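Local structure of molybdenum cofactor biosynthesis protein (Pyrococcus furiosus, 1XI8) at residues A[167-170]-A[171-174]; A[251-254]-A[255-259]; A[294-297]-A[298-301]; A[306-309]-A[310-314]. The protein probably acts as a molybdopterin molybdotransferase of the MoeA family, inserting molybdenum into molybdopterin during molybdenum cofactor biosynthesis. One frame throughout, in Å; residues are numbered along the deposited sequence.

Overall arrangement
Interaction 1 lies apart from the others, its centre 31 to 33 Å from theirs, at a helix start in the MoeA N-terminal region and against the second subunit. The other three share the probable molybdopterin-binding domain. Interaction 2 is the most exposed, the charged last two turns of helix 244-257, whereas interactions 3 and 4 are largely buried. Interactions 2 and 3 touch, Asp259 O meeting Arg299 NH1 at 2.8 Å; strand 300-302 of interaction 3 is followed in the chain by helix 307-326 of interaction 4. Chemistry follows place: a buried salt bridge in interaction 1, paired surface charges in 2, aromatic packing in 3 and backbone-centred hydrogen bonding in 4.

Interaction 1 of 4, residues A[167-170]-A[171-174]; sequences ILRP and QDLA
The N-terminal cap of helix 170-179 is built here, with Arg169 at the N-cap position and Asp172 three residues on turning its carboxylate back onto it. Asp172 OD1 is gripped twice from the same face of the carboxylate: by the backbone, Arg169 N to Asp172 OD1 at 2.8 Å, and by the side chain, Arg169 NE to Asp172 OD1 at 3.1 Å. The second bond, a salt bridge, is almost straight at 174° and lies in the guanidinium plane, although it meets the carboxylate from above its own plane. A weaker arm runs from Arg169 NH2 to Asp172 OD2. The arginine chain can fold back this way because it bends at chi3 (-49°). Gln171 lays its amide over the guanidinium, NE2 above the centre of one face and the two planes 28° apart. Both groups also reach the second subunit: Arg169 NH1 and NH2 bond to the carbonyls of its Ser379 and Val377, Gln171 NE2 to that of its Leu376. Cutting Arg169 back to alanine would probably leave the buried Asp172 carboxylate with the backbone N-H but without its charged mate, and take a donor from each of those two carbonyls of the neighbouring subunit. Arg169 O begins the helical bonding, accepting from Leu173 N at 3.0 Å, and Leu173 CD2 packs on Leu168 CB at 4.0 Å.

Interaction 2 of 4, residues A[251-254]-A[255-259]; sequences LEKA and KRECD
Lys253 sends its chain out with CG opposite the backbone N (chi1 -167°) and stays extended until a bend at chi4 (-62°) turns NZ toward Glu257, one helical turn on. Glu257, extended beyond CG, presents OE2 to it: Lys253 NZ to Glu257 OE2 is 3.0 Å, a hydrogen-bonded salt bridge entering on the syn side of the carboxylate, somewhat out of its plane. The other carboxylate oxygen, Glu257 OE1, is bonded to the hydroxyl of Tyr237 on strand 233-239, so the acid is held at both oxygens and ties the helix to the neighbouring strand. A looser salt bridge lies round the helix, where Glu252 and Lys255 run side by side in the same direction and Glu252 OE1 stands 3.5 Å from Lys255 NZ.

These pairs, spaced i to i+4 and i to i+3, decorate the last two turns of helix 244-257, which packs on the central mixed sheet of the probable molybdopterin-binding domain. Leu251 and Ala254 face inward there, against Val261 of strand 260-263. Between the salt bridges Arg256 curls back at chi3, laying one guanidinium face over Lys253 CA, with NH2 beside Lys253 CG at 3.7 Å.

The backbone bonding frays toward the helix end. Lys255 N to Leu251 O is short and straight at 2.8 Å, whereas Ala254 O takes two weak bonds, from Glu257 N at 3.1 Å and from Cys258 N, where the chain leaves helical geometry. Cys258 CB packs against that same oxygen, 3.3 Å from Ala254 O.

Interaction 3 of 4, residues A[294-297]-A[298-301]; sequences IGYG and ERVF
Residues 294-297 and 298-301 double back on each other, their directions 163° apart, to form a tight beta hairpin closed by a type I' turn from Gly297 to Val300. Glu298 and Arg299 occupy its corners, both with the positive phi this turn requires. Gly297 and Val300 make the hydrogen-bonded antiparallel pair, with Gly297 N to Val300 O at 3.2 Å; Tyr296 and Phe301 make the adjoining non-hydrogen-bonded pair. A CA-H...O contact, Phe301 CA to Gly295 O at 3.4 Å, continues the pairing away from the turn.

The hairpin supplies two strands of the domain's central mixed sheet, with strand 260-263 beyond strand 300-302. On the face carrying Tyr296 and Phe301 the two rings meet obliquely, centroids 4.9 Å apart and planes at 48°. Tyr296 CD2 stands over the centre of one face of the Phe301 ring, 3.8 Å from Phe301 CE2. Ile294 lies alongside Phe301 and brings CD1 to within 4.1 Å of Phe301 CD2. Phe317, Val318 and Ala321 of helix 307-326 pack on Phe301 and help bury this face.

Tyr296 has its ring carbon CG trans to the backbone N (chi1 171°), which swings the ring along the hairpin toward the turn and lays one face under Glu298 N. The hydroxyl thereby reaches the corner: Arg299 N donates to Tyr296 OH at 3.1 Å, and the same oxygen is hydrogen-bonded to Asp27 OD1.

Interaction 4 of 4, residues A[306-309]-A[310-314]; sequences YPVA and VFTQF
Val308 O takes two hydrogen bonds from one residue, Thr312: the amide, Thr312 N to Val308 O at 3.0 Å, and the hydroxyl, Thr312 OG1 to Val308 O at 2.8 Å. They arrive from opposite faces of the carbonyl plane, tilted from it by similar amounts. The hydroxyl can do this because chi1 of -67° sets OG1 beside its own backbone N, looking back down the helix. A valine in place of Thr312 would probably leave Val308 O with the amide as its one donor from this residue, and the side chain without the bond that fixes its rotation. One residue on, Gln313 N bonds to Ala309 O at 2.9 Å while its side chain folds along the same carbonyl, Gln313 CG lying 3.2 Å from Ala309 O.

These are the first two turns of helix 307-326, which follows strand 300-302 of the central sheet. Tyr306 is its N-cap residue, and its carbonyl starts the i to i+4 series, Val310 N to Tyr306 O at 2.8 Å. Val310 CG2 also packs on that oxygen, 3.4 Å from Tyr306 O.

Farther out, the amide of Gln313 spans two loops, OE1 accepting from Ser304 N and NE2 donating to Gly291 O. Val310 packs on Met222 and Leu223 of helix 219-229. Phe311 meets the ring of Tyr403 edge-to-face, while Gln171 of the second subunit packs on Phe311; Phe352 of strand 350-358 touches both Phe311 and Thr312.

Interaction 1 of 4, residues A[167-170]-A[171-174]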
ATOM      1  N   ILE A 167       8.028   6.333   6.077  1.00 55.00           N
ATOM      2  CA  ILE A 167       7.979   5.259   5.088  1.00 55.00           C
ATOM      3  C   ILE A 167       8.081   5.956   3.751  1.00 55.00           C
ATOM      4  O   ILE A 167       7.127   6.562   3.298  1.00 55.00           O
ATOM      5  CB  ILE A 167       6.664   4.462   5.180  1.00 55.00           C
ATOM      6  CG1 ILE A 167       6.506   3.867   6.581  1.00 55.00           C
ATOM      7  CG2 ILE A 167       6.599   3.365   4.103  1.00 55.00           C
ATOM      8  CD1 ILE A 167       5.167   3.214   6.828  1.00 55.00           C
ATOM      9  N   LEU A 168       9.251   5.889   3.131  1.00 55.00           N
ATOM     10  CA  LEU A 168       9.547   6.706   1.957  1.00 55.00           C
ATOM     11  C   LEU A 168       8.650   6.447   0.748  1.00 55.00           C
ATOM     12  O   LEU A 168       8.477   5.313   0.318  1.00 55.00           O
ATOM     13  CB  LEU A 168      11.015   6.557   1.563  1.00 55.00           C
ATOM     14  CG  LEU A 168      12.005   6.963   2.645  1.00 55.00           C
ATOM     15  CD1 LEU A 168      13.402   6.499   2.277  1.00 55.00           C
ATOM     16  CD2 LEU A 168      11.964   8.463   2.863  1.00 55.00           C
ATOM     17  N   ARG A 169       8.094   7.531   0.212  1.00 55.00           N
ATOM     18  CA  ARG A 169       7.177   7.479  -0.921  1.00 55.00           C
ATOM     19  C   ARG A 169       7.786   8.154  -2.167  1.00 55.00           C
ATOM     20  O   ARG A 169       8.846   8.785  -2.092  1.00 55.00           O
ATOM     21  CB  ARG A 169       5.850   8.119  -0.525  1.00 55.00           C
ATOM     22  CG  ARG A 169       5.098   7.376   0.590  1.00 55.00           C
ATOM     23  CD  ARG A 169       4.071   8.278   1.213  1.00 55.00           C
ATOM     24  NE  ARG A 169       4.672   9.565   1.542  1.00 55.00           N
ATOM     25  CZ  ARG A 169       3.992  10.681   1.790  1.00 55.00           C
ATOM     26  NH1 ARG A 169       2.671  10.677   1.741  1.00 55.00           N
ATOM     27  NH2 ARG A 169       4.643  11.805   2.076  1.00 55.00           N
ATOM     28  N   PRO A 170       7.123   8.020  -3.324  1.00 55.00           N
ATOM     29  CA  PRO A 170       7.732   8.592  -4.519  1.00 55.00           C
ATOM     30  C   PRO A 170       8.150  10.047  -4.331  1.00 55.00           C
ATOM     31  O   PRO A 170       9.219  10.432  -4.800  1.00 55.00           O
ATOM     32  CB  PRO A 170       6.624   8.468  -5.567  1.00 55.00           C
ATOM     33  CG  PRO A 170       5.805   7.312  -5.101  1.00 55.00           C
ATOM     34  CD  PRO A 170       5.834   7.366  -3.612  1.00 55.00           C
ATOM     35  N   GLN A 171       7.333  10.850  -3.656  1.00 55.00           N
ATOM     36  CA  GLN A 171       7.674  12.269  -3.473  1.00 55.00           C
ATOM     37  C   GLN A 171       8.756  12.469  -2.405  1.00 55.00           C
ATOM     38  O   GLN A 171       9.516  13.450  -2.449  1.00 55.00           O
ATOM     39  CB  GLN A 171       6.439  13.137  -3.182  1.00 55.00           C
ATOM     40  CG  GLN A 171       5.653  12.799  -1.910  1.00 55.00           C
ATOM     41  CD  GLN A 171       4.567  11.732  -2.128  1.00 55.00           C
ATOM     42  OE1 GLN A 171       4.774  10.744  -2.836  1.00 55.00           O
ATOM     43  NE2 GLN A 171       3.408  11.935  -1.504  1.00 55.00           N
ATOM     44  N   ASP A 172       8.824  11.542  -1.450  1.00 55.00           N
ATOM     45  CA  ASP A 172       9.843  11.616  -0.413  1.00 55.00           C
ATOM     46  C   ASP A 172      11.210  11.441  -1.050  1.00 55.00           C
ATOM     47  O   ASP A 172      12.161  12.118  -0.687  1.00 55.00           O
ATOM     48  CB  ASP A 172       9.616  10.550   0.665  1.00 55.00           C
ATOM     49  CG  ASP A 172       8.347  10.772   1.454  1.00 55.00           C
ATOM     50  OD1 ASP A 172       7.737   9.770   1.896  1.00 55.00           O
ATOM     51  OD2 ASP A 172       7.962  11.947   1.633  1.00 55.00           O
ATOM     52  N   LEU A 173      11.296  10.526  -2.011  1.00 55.00           N
ATOM     53  CA  LEU A 173      12.544  10.299  -2.737  1.00 55.00           C
ATOM     54  C   LEU A 173      12.900  11.518  -3.594  1.00 55.00           C
ATOM     55  O   LEU A 173      14.072  11.884  -3.728  1.00 55.00           O
ATOM     56  CB  LEU A 173      12.452   9.048  -3.616  1.00 55.00           C
ATOM     57  CG  LEU A 173      12.044   7.725  -2.967  1.00 55.00           C
ATOM     58  CD1 LEU A 173      12.035   6.629  -4.020  1.00 55.00           C
ATOM     59  CD2 LEU A 173      12.943   7.338  -1.805  1.00 55.00           C
ATOM     60  N   ALA A 174      11.878  12.138  -4.173  1.00 55.00           N
ATOM     61  CA  ALA A 174      12.074  13.331  -4.972  1.00 55.00           C
ATOM     62  C   ALA A 174      12.644  14.469  -4.128  1.00 55.00           C
ATOM     63  O   ALA A 174      13.473  15.240  -4.610  1.00 55.00           O
ATOM     64  CB  ALA A 174      10.775  13.747  -5.635  1.00 55.00           C
TER

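Interaction 2 of 4, residues A[251-254]-A[255-259]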
ATOM      1  N   LEU A 251      13.986 -23.274  17.235  1.00 55.00           N
ATOM      2  CA  LEU A 251      13.799 -21.978  17.884  1.00 55.00           C
ATOM      3  C   LEU A 251      15.123 -21.326  18.175  1.00 55.00           C
ATOM      4  O   LEU A 251      15.366 -20.177  17.802  1.00 55.00           O
ATOM      5  CB  LEU A 251      13.036 -22.114  19.203  1.00 55.00           C
ATOM      6  CG  LEU A 251      11.515 -22.061  19.103  1.00 55.00           C
ATOM      7  CD1 LEU A 251      10.902 -22.413  20.442  1.00 55.00           C
ATOM      8  CD2 LEU A 251      11.044 -20.684  18.603  1.00 55.00           C
ATOM      9  N   GLU A 252      15.984 -22.065  18.857  1.00 55.00           N
ATOM     10  CA  GLU A 252      17.280 -21.536  19.257  1.00 55.00           C
ATOM     11  C   GLU A 252      18.057 -21.011  18.058  1.00 55.00           C
ATOM     12  O   GLU A 252      18.707 -19.976  18.150  1.00 55.00           O
ATOM     13  CB  GLU A 252      18.065 -22.585  20.053  1.00 55.00           C
ATOM     14  CG  GLU A 252      17.440 -22.835  21.420  1.00 55.00           C
ATOM     15  CD  GLU A 252      17.060 -21.527  22.119  1.00 55.00           C
ATOM     16  OE1 GLU A 252      15.851 -21.197  22.139  1.00 55.00           O
ATOM     17  OE2 GLU A 252      17.966 -20.824  22.629  1.00 55.00           O
ATOM     18  N   LYS A 253      17.968 -21.717  16.936  1.00 55.00           N
ATOM     19  CA  LYS A 253      18.617 -21.273  15.706  1.00 55.00           C
ATOM     20  C   LYS A 253      18.025 -19.937  15.236  1.00 55.00           C
ATOM     21  O   LYS A 253      18.754 -19.014  14.884  1.00 55.00           O
ATOM     22  CB  LYS A 253      18.472 -22.333  14.620  1.00 55.00           C
ATOM     23  CG  LYS A 253      19.355 -22.125  13.401  1.00 55.00           C
ATOM     24  CD  LYS A 253      18.994 -23.122  12.295  1.00 55.00           C
ATOM     25  CE  LYS A 253      20.129 -23.359  11.320  1.00 55.00           C
ATOM     26  NZ  LYS A 253      20.542 -22.138  10.586  1.00 55.00           N
ATOM     27  N   ALA A 254      16.702 -19.831  15.245  1.00 55.00           N
ATOM     28  CA  ALA A 254      16.053 -18.614  14.779  1.00 55.00           C
ATOM     29  C   ALA A 254      16.335 -17.434  15.710  1.00 55.00           C
ATOM     30  O   ALA A 254      16.584 -16.330  15.240  1.00 55.00           O
ATOM     31  CB  ALA A 254      14.555 -18.829  14.594  1.00 55.00           C
ATOM     32  N   LYS A 255      16.297 -17.665  17.024  1.00 55.00           N
ATOM     33  CA  LYS A 255      16.673 -16.616  17.993  1.00 55.00           C
ATOM     34  C   LYS A 255      18.084 -16.082  17.732  1.00 55.00           C
ATOM     35  O   LYS A 255      18.331 -14.894  17.907  1.00 55.00           O
ATOM     36  CB  LYS A 255      16.588 -17.100  19.442  1.00 55.00           C
ATOM     37  CG  LYS A 255      15.186 -17.315  20.005  1.00 55.00           C
ATOM     38  CD  LYS A 255      15.250 -17.198  21.519  1.00 55.00           C
ATOM     39  CE  LYS A 255      14.354 -18.184  22.247  1.00 55.00           C
ATOM     40  NZ  LYS A 255      14.773 -18.300  23.689  1.00 55.00           N
ATOM     41  N   ARG A 256      19.002 -16.951  17.308  1.00 55.00           N
ATOM     42  CA  ARG A 256      20.371 -16.523  17.041  1.00 55.00           C
ATOM     43  C   ARG A 256      20.451 -15.611  15.834  1.00 55.00           C
ATOM     44  O   ARG A 256      21.278 -14.715  15.789  1.00 55.00           O
ATOM     45  CB  ARG A 256      21.310 -17.721  16.809  1.00 55.00           C
ATOM     46  CG  ARG A 256      21.475 -18.646  18.006  1.00 55.00           C
ATOM     47  CD  ARG A 256      22.731 -19.539  17.888  1.00 55.00           C
ATOM     48  NE  ARG A 256      22.707 -20.451  16.742  1.00 55.00           N
ATOM     49  CZ  ARG A 256      22.268 -21.707  16.812  1.00 55.00           C
ATOM     50  NH1 ARG A 256      21.820 -22.183  17.971  1.00 55.00           N
ATOM     51  NH2 ARG A 256      22.269 -22.482  15.730  1.00 55.00           N
ATOM     52  N   GLU A 257      19.591 -15.848  14.857  1.00 55.00           N
ATOM     53  CA  GLU A 257      19.697 -15.171  13.576  1.00 55.00           C
ATOM     54  C   GLU A 257      18.715 -14.015  13.389  1.00 55.00           C
ATOM     55  O   GLU A 257      18.901 -13.182  12.503  1.00 55.00           O
ATOM     56  CB  GLU A 257      19.528 -16.201  12.446  1.00 55.00           C
ATOM     57  CG  GLU A 257      20.470 -17.397  12.586  1.00 55.00           C
ATOM     58  CD  GLU A 257      20.383 -18.401  11.433  1.00 55.00           C
ATOM     59  OE1 GLU A 257      19.544 -18.234  10.516  1.00 55.00           O
ATOM     60  OE2 GLU A 257      21.163 -19.375  11.449  1.00 55.00           O
ATOM     61  N   CYS A 258      17.675 -13.963  14.220  1.00 55.00           N
ATOM     62  CA  CYS A 258      16.570 -13.025  14.000  1.00 55.00           C
ATOM     63  C   CYS A 258      16.263 -12.116  15.166  1.00 55.00           C
ATOM     64  O   CYS A 258      16.586 -12.415  16.309  1.00 55.00           O
ATOM     65  CB  CYS A 258      15.288 -13.778  13.633  1.00 55.00           C
ATOM     66  SG  CYS A 258      15.423 -14.810  12.172  1.00 55.00           S
ATOM     67  N   ASP A 259      15.617 -11.005  14.849  1.00 55.00           N
ATOM     68  CA  ASP A 259      15.176 -10.040  15.829  1.00 55.00           C
ATOM     69  C   ASP A 259      13.782 -10.422  16.337  1.00 55.00           C
ATOM     70  O   ASP A 259      13.309  -9.914  17.350  1.00 55.00           O
ATOM     71  CB  ASP A 259      15.136  -8.655  15.189  1.00 55.00           C
ATOM     72  CG  ASP A 259      16.438  -8.293  14.488  1.00 55.00           C
ATOM     73  OD1 ASP A 259      16.524  -8.479  13.249  1.00 55.00           O
ATOM     74  OD2 ASP A 259      17.378  -7.833  15.184  1.00 55.00           O
TER

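Interaction 3 of 4, residues A[294-297]-A[298-301]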
ATOM      1  N   ILE A 294      -2.799 -16.960  21.370  1.00 55.00           N
ATOM      2  CA  ILE A 294      -1.514 -16.318  21.083  1.00 55.00           C
ATOM      3  C   ILE A 294      -0.671 -15.985  22.328  1.00 55.00           C
ATOM      4  O   ILE A 294      -1.182 -15.548  23.368  1.00 55.00           O
ATOM      5  CB  ILE A 294      -1.664 -15.059  20.201  1.00 55.00           C
ATOM      6  CG1 ILE A 294      -0.274 -14.552  19.799  1.00 55.00           C
ATOM      7  CG2 ILE A 294      -2.499 -13.999  20.913  1.00 55.00           C
ATOM      8  CD1 ILE A 294      -0.253 -13.528  18.724  1.00 55.00           C
ATOM      9  N   GLY A 295       0.631 -16.202  22.199  1.00 55.00           N
ATOM     10  CA  GLY A 295       1.559 -15.937  23.266  1.00 55.00           C
ATOM     11  C   GLY A 295       2.747 -15.169  22.745  1.00 55.00           C
ATOM     12  O   GLY A 295       3.050 -15.214  21.560  1.00 55.00           O
ATOM     13  N   TYR A 296       3.410 -14.442  23.633  1.00 55.00           N
ATOM     14  CA  TYR A 296       4.625 -13.748  23.290  1.00 55.00           C
ATOM     15  C   TYR A 296       5.614 -13.849  24.425  1.00 55.00           C
ATOM     16  O   TYR A 296       5.232 -13.867  25.585  1.00 55.00           O
ATOM     17  CB  TYR A 296       4.389 -12.264  23.004  1.00 55.00           C
ATOM     18  CG  TYR A 296       5.720 -11.556  22.882  1.00 55.00           C
ATOM     19  CD1 TYR A 296       6.261 -10.837  23.955  1.00 55.00           C
ATOM     20  CD2 TYR A 296       6.470 -11.660  21.709  1.00 55.00           C
ATOM     21  CE1 TYR A 296       7.507 -10.214  23.846  1.00 55.00           C
ATOM     22  CE2 TYR A 296       7.703 -11.042  21.584  1.00 55.00           C
ATOM     23  CZ  TYR A 296       8.220 -10.321  22.651  1.00 55.00           C
ATOM     24  OH  TYR A 296       9.444  -9.720  22.511  1.00 55.00           O
ATOM     25  N   GLY A 297       6.893 -13.895  24.082  1.00 55.00           N
ATOM     26  CA  GLY A 297       7.954 -13.862  25.066  1.00 55.00           C
ATOM     27  C   GLY A 297       9.280 -13.997  24.369  1.00 55.00           C
ATOM     28  O   GLY A 297       9.410 -14.776  23.437  1.00 55.00           O
ATOM     29  N   GLU A 298      10.268 -13.230  24.811  1.00 55.00           N
ATOM     30  CA  GLU A 298      11.634 -13.368  24.305  1.00 55.00           C
ATOM     31  C   GLU A 298      11.717 -13.354  22.774  1.00 55.00           C
ATOM     32  O   GLU A 298      12.294 -14.256  22.164  1.00 55.00           O
ATOM     33  CB  GLU A 298      12.278 -14.654  24.839  1.00 55.00           C
ATOM     34  CG  GLU A 298      11.982 -14.950  26.291  1.00 55.00           C
ATOM     35  CD  GLU A 298      12.669 -16.215  26.772  1.00 55.00           C
ATOM     36  OE1 GLU A 298      12.032 -17.300  26.735  1.00 55.00           O
ATOM     37  OE2 GLU A 298      13.852 -16.123  27.171  1.00 55.00           O
ATOM     38  N   ARG A 299      11.128 -12.327  22.167  1.00 55.00           N
ATOM     39  CA  ARG A 299      11.236 -12.085  20.720  1.00 55.00           C
ATOM     40  C   ARG A 299      10.484 -13.119  19.857  1.00 55.00           C
ATOM     41  O   ARG A 299      10.607 -13.127  18.635  1.00 55.00           O
ATOM     42  CB  ARG A 299      12.720 -11.969  20.293  1.00 55.00           C
ATOM     43  CG  ARG A 299      13.534 -10.854  20.979  1.00 55.00           C
ATOM     44  CD  ARG A 299      12.909  -9.498  20.691  1.00 55.00           C
ATOM     45  NE  ARG A 299      13.716  -8.331  21.075  1.00 55.00           N
ATOM     46  CZ  ARG A 299      14.316  -7.520  20.208  1.00 55.00           C
ATOM     47  NH1 ARG A 299      14.202  -7.747  18.906  1.00 55.00           N
ATOM     48  NH2 ARG A 299      15.030  -6.483  20.639  1.00 55.00           N
ATOM     49  N   VAL A 300       9.702 -13.987  20.490  1.00 55.00           N
ATOM     50  CA  VAL A 300       8.968 -14.990  19.728  1.00 55.00           C
ATOM     51  C   VAL A 300       7.462 -14.937  19.958  1.00 55.00           C
ATOM     52  O   VAL A 300       6.989 -14.873  21.089  1.00 55.00           O
ATOM     53  CB  VAL A 300       9.505 -16.435  19.974  1.00 55.00           C
ATOM     54  CG1 VAL A 300       9.609 -16.697  21.422  1.00 55.00           C
ATOM     55  CG2 VAL A 300       8.568 -17.453  19.350  1.00 55.00           C
ATOM     56  N   PHE A 301       6.709 -14.952  18.866  1.00 55.00           N
ATOM     57  CA  PHE A 301       5.267 -15.074  18.963  1.00 55.00           C
ATOM     58  C   PHE A 301       4.884 -16.516  18.733  1.00 55.00           C
ATOM     59  O   PHE A 301       5.246 -17.104  17.720  1.00 55.00           O
ATOM     60  CB  PHE A 301       4.565 -14.211  17.920  1.00 55.00           C
ATOM     61  CG  PHE A 301       4.598 -12.749  18.214  1.00 55.00           C
ATOM     62  CD1 PHE A 301       5.578 -11.937  17.652  1.00 55.00           C
ATOM     63  CD2 PHE A 301       3.645 -12.176  19.038  1.00 55.00           C
ATOM     64  CE1 PHE A 301       5.604 -10.577  17.915  1.00 55.00           C
ATOM     65  CE2 PHE A 301       3.663 -10.824  19.298  1.00 55.00           C
ATOM     66  CZ  PHE A 301       4.645 -10.017  18.736  1.00 55.00           C
TER

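Interaction 4 of 4, residues A[306-309]-A[310-314]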
ATOM      1  N   TYR A 306      -4.274 -21.851  12.245  1.00 55.00           N
ATOM      2  CA  TYR A 306      -5.371 -21.561  11.332  1.00 55.00           C
ATOM      3  C   TYR A 306      -5.143 -20.228  10.635  1.00 55.00           C
ATOM      4  O   TYR A 306      -4.981 -19.203  11.291  1.00 55.00           O
ATOM      5  CB  TYR A 306      -6.729 -21.574  12.046  1.00 55.00           C
ATOM      6  CG  TYR A 306      -6.943 -22.777  12.950  1.00 55.00           C
ATOM      7  CD1 TYR A 306      -7.046 -22.626  14.340  1.00 55.00           C
ATOM      8  CD2 TYR A 306      -7.036 -24.064  12.421  1.00 55.00           C
ATOM      9  CE1 TYR A 306      -7.242 -23.724  15.173  1.00 55.00           C
ATOM     10  CE2 TYR A 306      -7.229 -25.169  13.239  1.00 55.00           C
ATOM     11  CZ  TYR A 306      -7.330 -24.998  14.612  1.00 55.00           C
ATOM     12  OH  TYR A 306      -7.518 -26.104  15.423  1.00 55.00           O
ATOM     13  N   PRO A 307      -5.124 -20.247   9.290  1.00 55.00           N
ATOM     14  CA  PRO A 307      -4.920 -19.088   8.428  1.00 55.00           C
ATOM     15  C   PRO A 307      -5.566 -17.785   8.914  1.00 55.00           C
ATOM     16  O   PRO A 307      -4.888 -16.762   8.939  1.00 55.00           O
ATOM     17  CB  PRO A 307      -5.556 -19.530   7.118  1.00 55.00           C
ATOM     18  CG  PRO A 307      -5.343 -20.975   7.086  1.00 55.00           C
ATOM     19  CD  PRO A 307      -5.291 -21.477   8.499  1.00 55.00           C
ATOM     20  N   VAL A 308      -6.848 -17.813   9.287  1.00 55.00           N
ATOM     21  CA  VAL A 308      -7.533 -16.576   9.678  1.00 55.00           C
ATOM     22  C   VAL A 308      -7.089 -16.110  11.073  1.00 55.00           C
ATOM     23  O   VAL A 308      -7.006 -14.920  11.329  1.00 55.00           O
ATOM     24  CB  VAL A 308      -9.080 -16.670   9.564  1.00 55.00           C
ATOM     25  CG1 VAL A 308      -9.622 -17.400  10.708  1.00 55.00           C
ATOM     26  CG2 VAL A 308      -9.707 -15.295   9.574  1.00 55.00           C
ATOM     27  N   ALA A 309      -6.794 -17.055  11.958  1.00 55.00           N
ATOM     28  CA  ALA A 309      -6.249 -16.729  13.270  1.00 55.00           C
ATOM     29  C   ALA A 309      -4.840 -16.149  13.148  1.00 55.00           C
ATOM     30  O   ALA A 309      -4.483 -15.222  13.857  1.00 55.00           O
ATOM     31  CB  ALA A 309      -6.242 -17.963  14.173  1.00 55.00           C
ATOM     32  N   VAL A 310      -4.052 -16.706  12.237  1.00 55.00           N
ATOM     33  CA  VAL A 310      -2.694 -16.246  12.001  1.00 55.00           C
ATOM     34  C   VAL A 310      -2.686 -14.822  11.458  1.00 55.00           C
ATOM     35  O   VAL A 310      -1.901 -13.981  11.896  1.00 55.00           O
ATOM     36  CB  VAL A 310      -1.942 -17.198  11.053  1.00 55.00           C
ATOM     37  CG1 VAL A 310      -0.622 -16.601  10.631  1.00 55.00           C
ATOM     38  CG2 VAL A 310      -1.718 -18.529  11.737  1.00 55.00           C
ATOM     39  N   PHE A 311      -3.576 -14.560  10.514  1.00 55.00           N
ATOM     40  CA  PHE A 311      -3.726 -13.245   9.924  1.00 55.00           C
ATOM     41  C   PHE A 311      -4.163 -12.240  10.997  1.00 55.00           C
ATOM     42  O   PHE A 311      -3.631 -11.133  11.088  1.00 55.00           O
ATOM     43  CB  PHE A 311      -4.766 -13.344   8.813  1.00 55.00           C
ATOM     44  CG  PHE A 311      -4.970 -12.084   8.027  1.00 55.00           C
ATOM     45  CD1 PHE A 311      -4.201 -11.819   6.912  1.00 55.00           C
ATOM     46  CD2 PHE A 311      -5.961 -11.183   8.379  1.00 55.00           C
ATOM     47  CE1 PHE A 311      -4.403 -10.664   6.172  1.00 55.00           C
ATOM     48  CE2 PHE A 311      -6.165 -10.035   7.648  1.00 55.00           C
ATOM     49  CZ  PHE A 311      -5.386  -9.771   6.541  1.00 55.00           C
ATOM     50  N   THR A 312      -5.138 -12.648  11.800  1.00 55.00           N
ATOM     51  CA  THR A 312      -5.664 -11.836  12.888  1.00 55.00           C
ATOM     52  C   THR A 312      -4.577 -11.461  13.883  1.00 55.00           C
ATOM     53  O   THR A 312      -4.434 -10.296  14.244  1.00 55.00           O
ATOM     54  CB  THR A 312      -6.774 -12.573  13.634  1.00 55.00           C
ATOM     55  OG1 THR A 312      -7.889 -12.726  12.761  1.00 55.00           O
ATOM     56  CG2 THR A 312      -7.203 -11.782  14.865  1.00 55.00           C
ATOM     57  N   GLN A 313      -3.818 -12.464  14.307  1.00 55.00           N
ATOM     58  CA  GLN A 313      -2.723 -12.273  15.231  1.00 55.00           C
ATOM     59  C   GLN A 313      -1.640 -11.378  14.636  1.00 55.00           C
ATOM     60  O   GLN A 313      -1.031 -10.580  15.350  1.00 55.00           O
ATOM     61  CB  GLN A 313      -2.148 -13.627  15.664  1.00 55.00           C
ATOM     62  CG  GLN A 313      -3.075 -14.435  16.566  1.00 55.00           C
ATOM     63  CD  GLN A 313      -2.620 -15.878  16.759  1.00 55.00           C
ATOM     64  OE1 GLN A 313      -1.862 -16.435  15.954  1.00 55.00           O
ATOM     65  NE2 GLN A 313      -3.094 -16.495  17.829  1.00 55.00           N
ATOM     66  N   PHE A 314      -1.405 -11.495  13.331  1.00 55.00           N
ATOM     67  CA  PHE A 314      -0.381 -10.656  12.704  1.00 55.00           C
ATOM     68  C   PHE A 314      -0.739  -9.181  12.787  1.00 55.00           C
ATOM     69  O   PHE A 314       0.084  -8.369  13.205  1.00 55.00           O
ATOM     70  CB  PHE A 314      -0.086 -11.036  11.246  1.00 55.00           C
ATOM     71  CG  PHE A 314       0.959 -10.161  10.620  1.00 55.00           C
ATOM     72  CD1 PHE A 314       0.617  -8.945  10.055  1.00 55.00           C
ATOM     73  CD2 PHE A 314       2.289 -10.535  10.627  1.00 55.00           C
ATOM     74  CE1 PHE A 314       1.579  -8.130   9.495  1.00 55.00           C
ATOM     75  CE2 PHE A 314       3.258  -9.719  10.063  1.00 55.00           C
ATOM     76  CZ  PHE A 314       2.900  -8.519   9.497  1.00 55.00           C
TER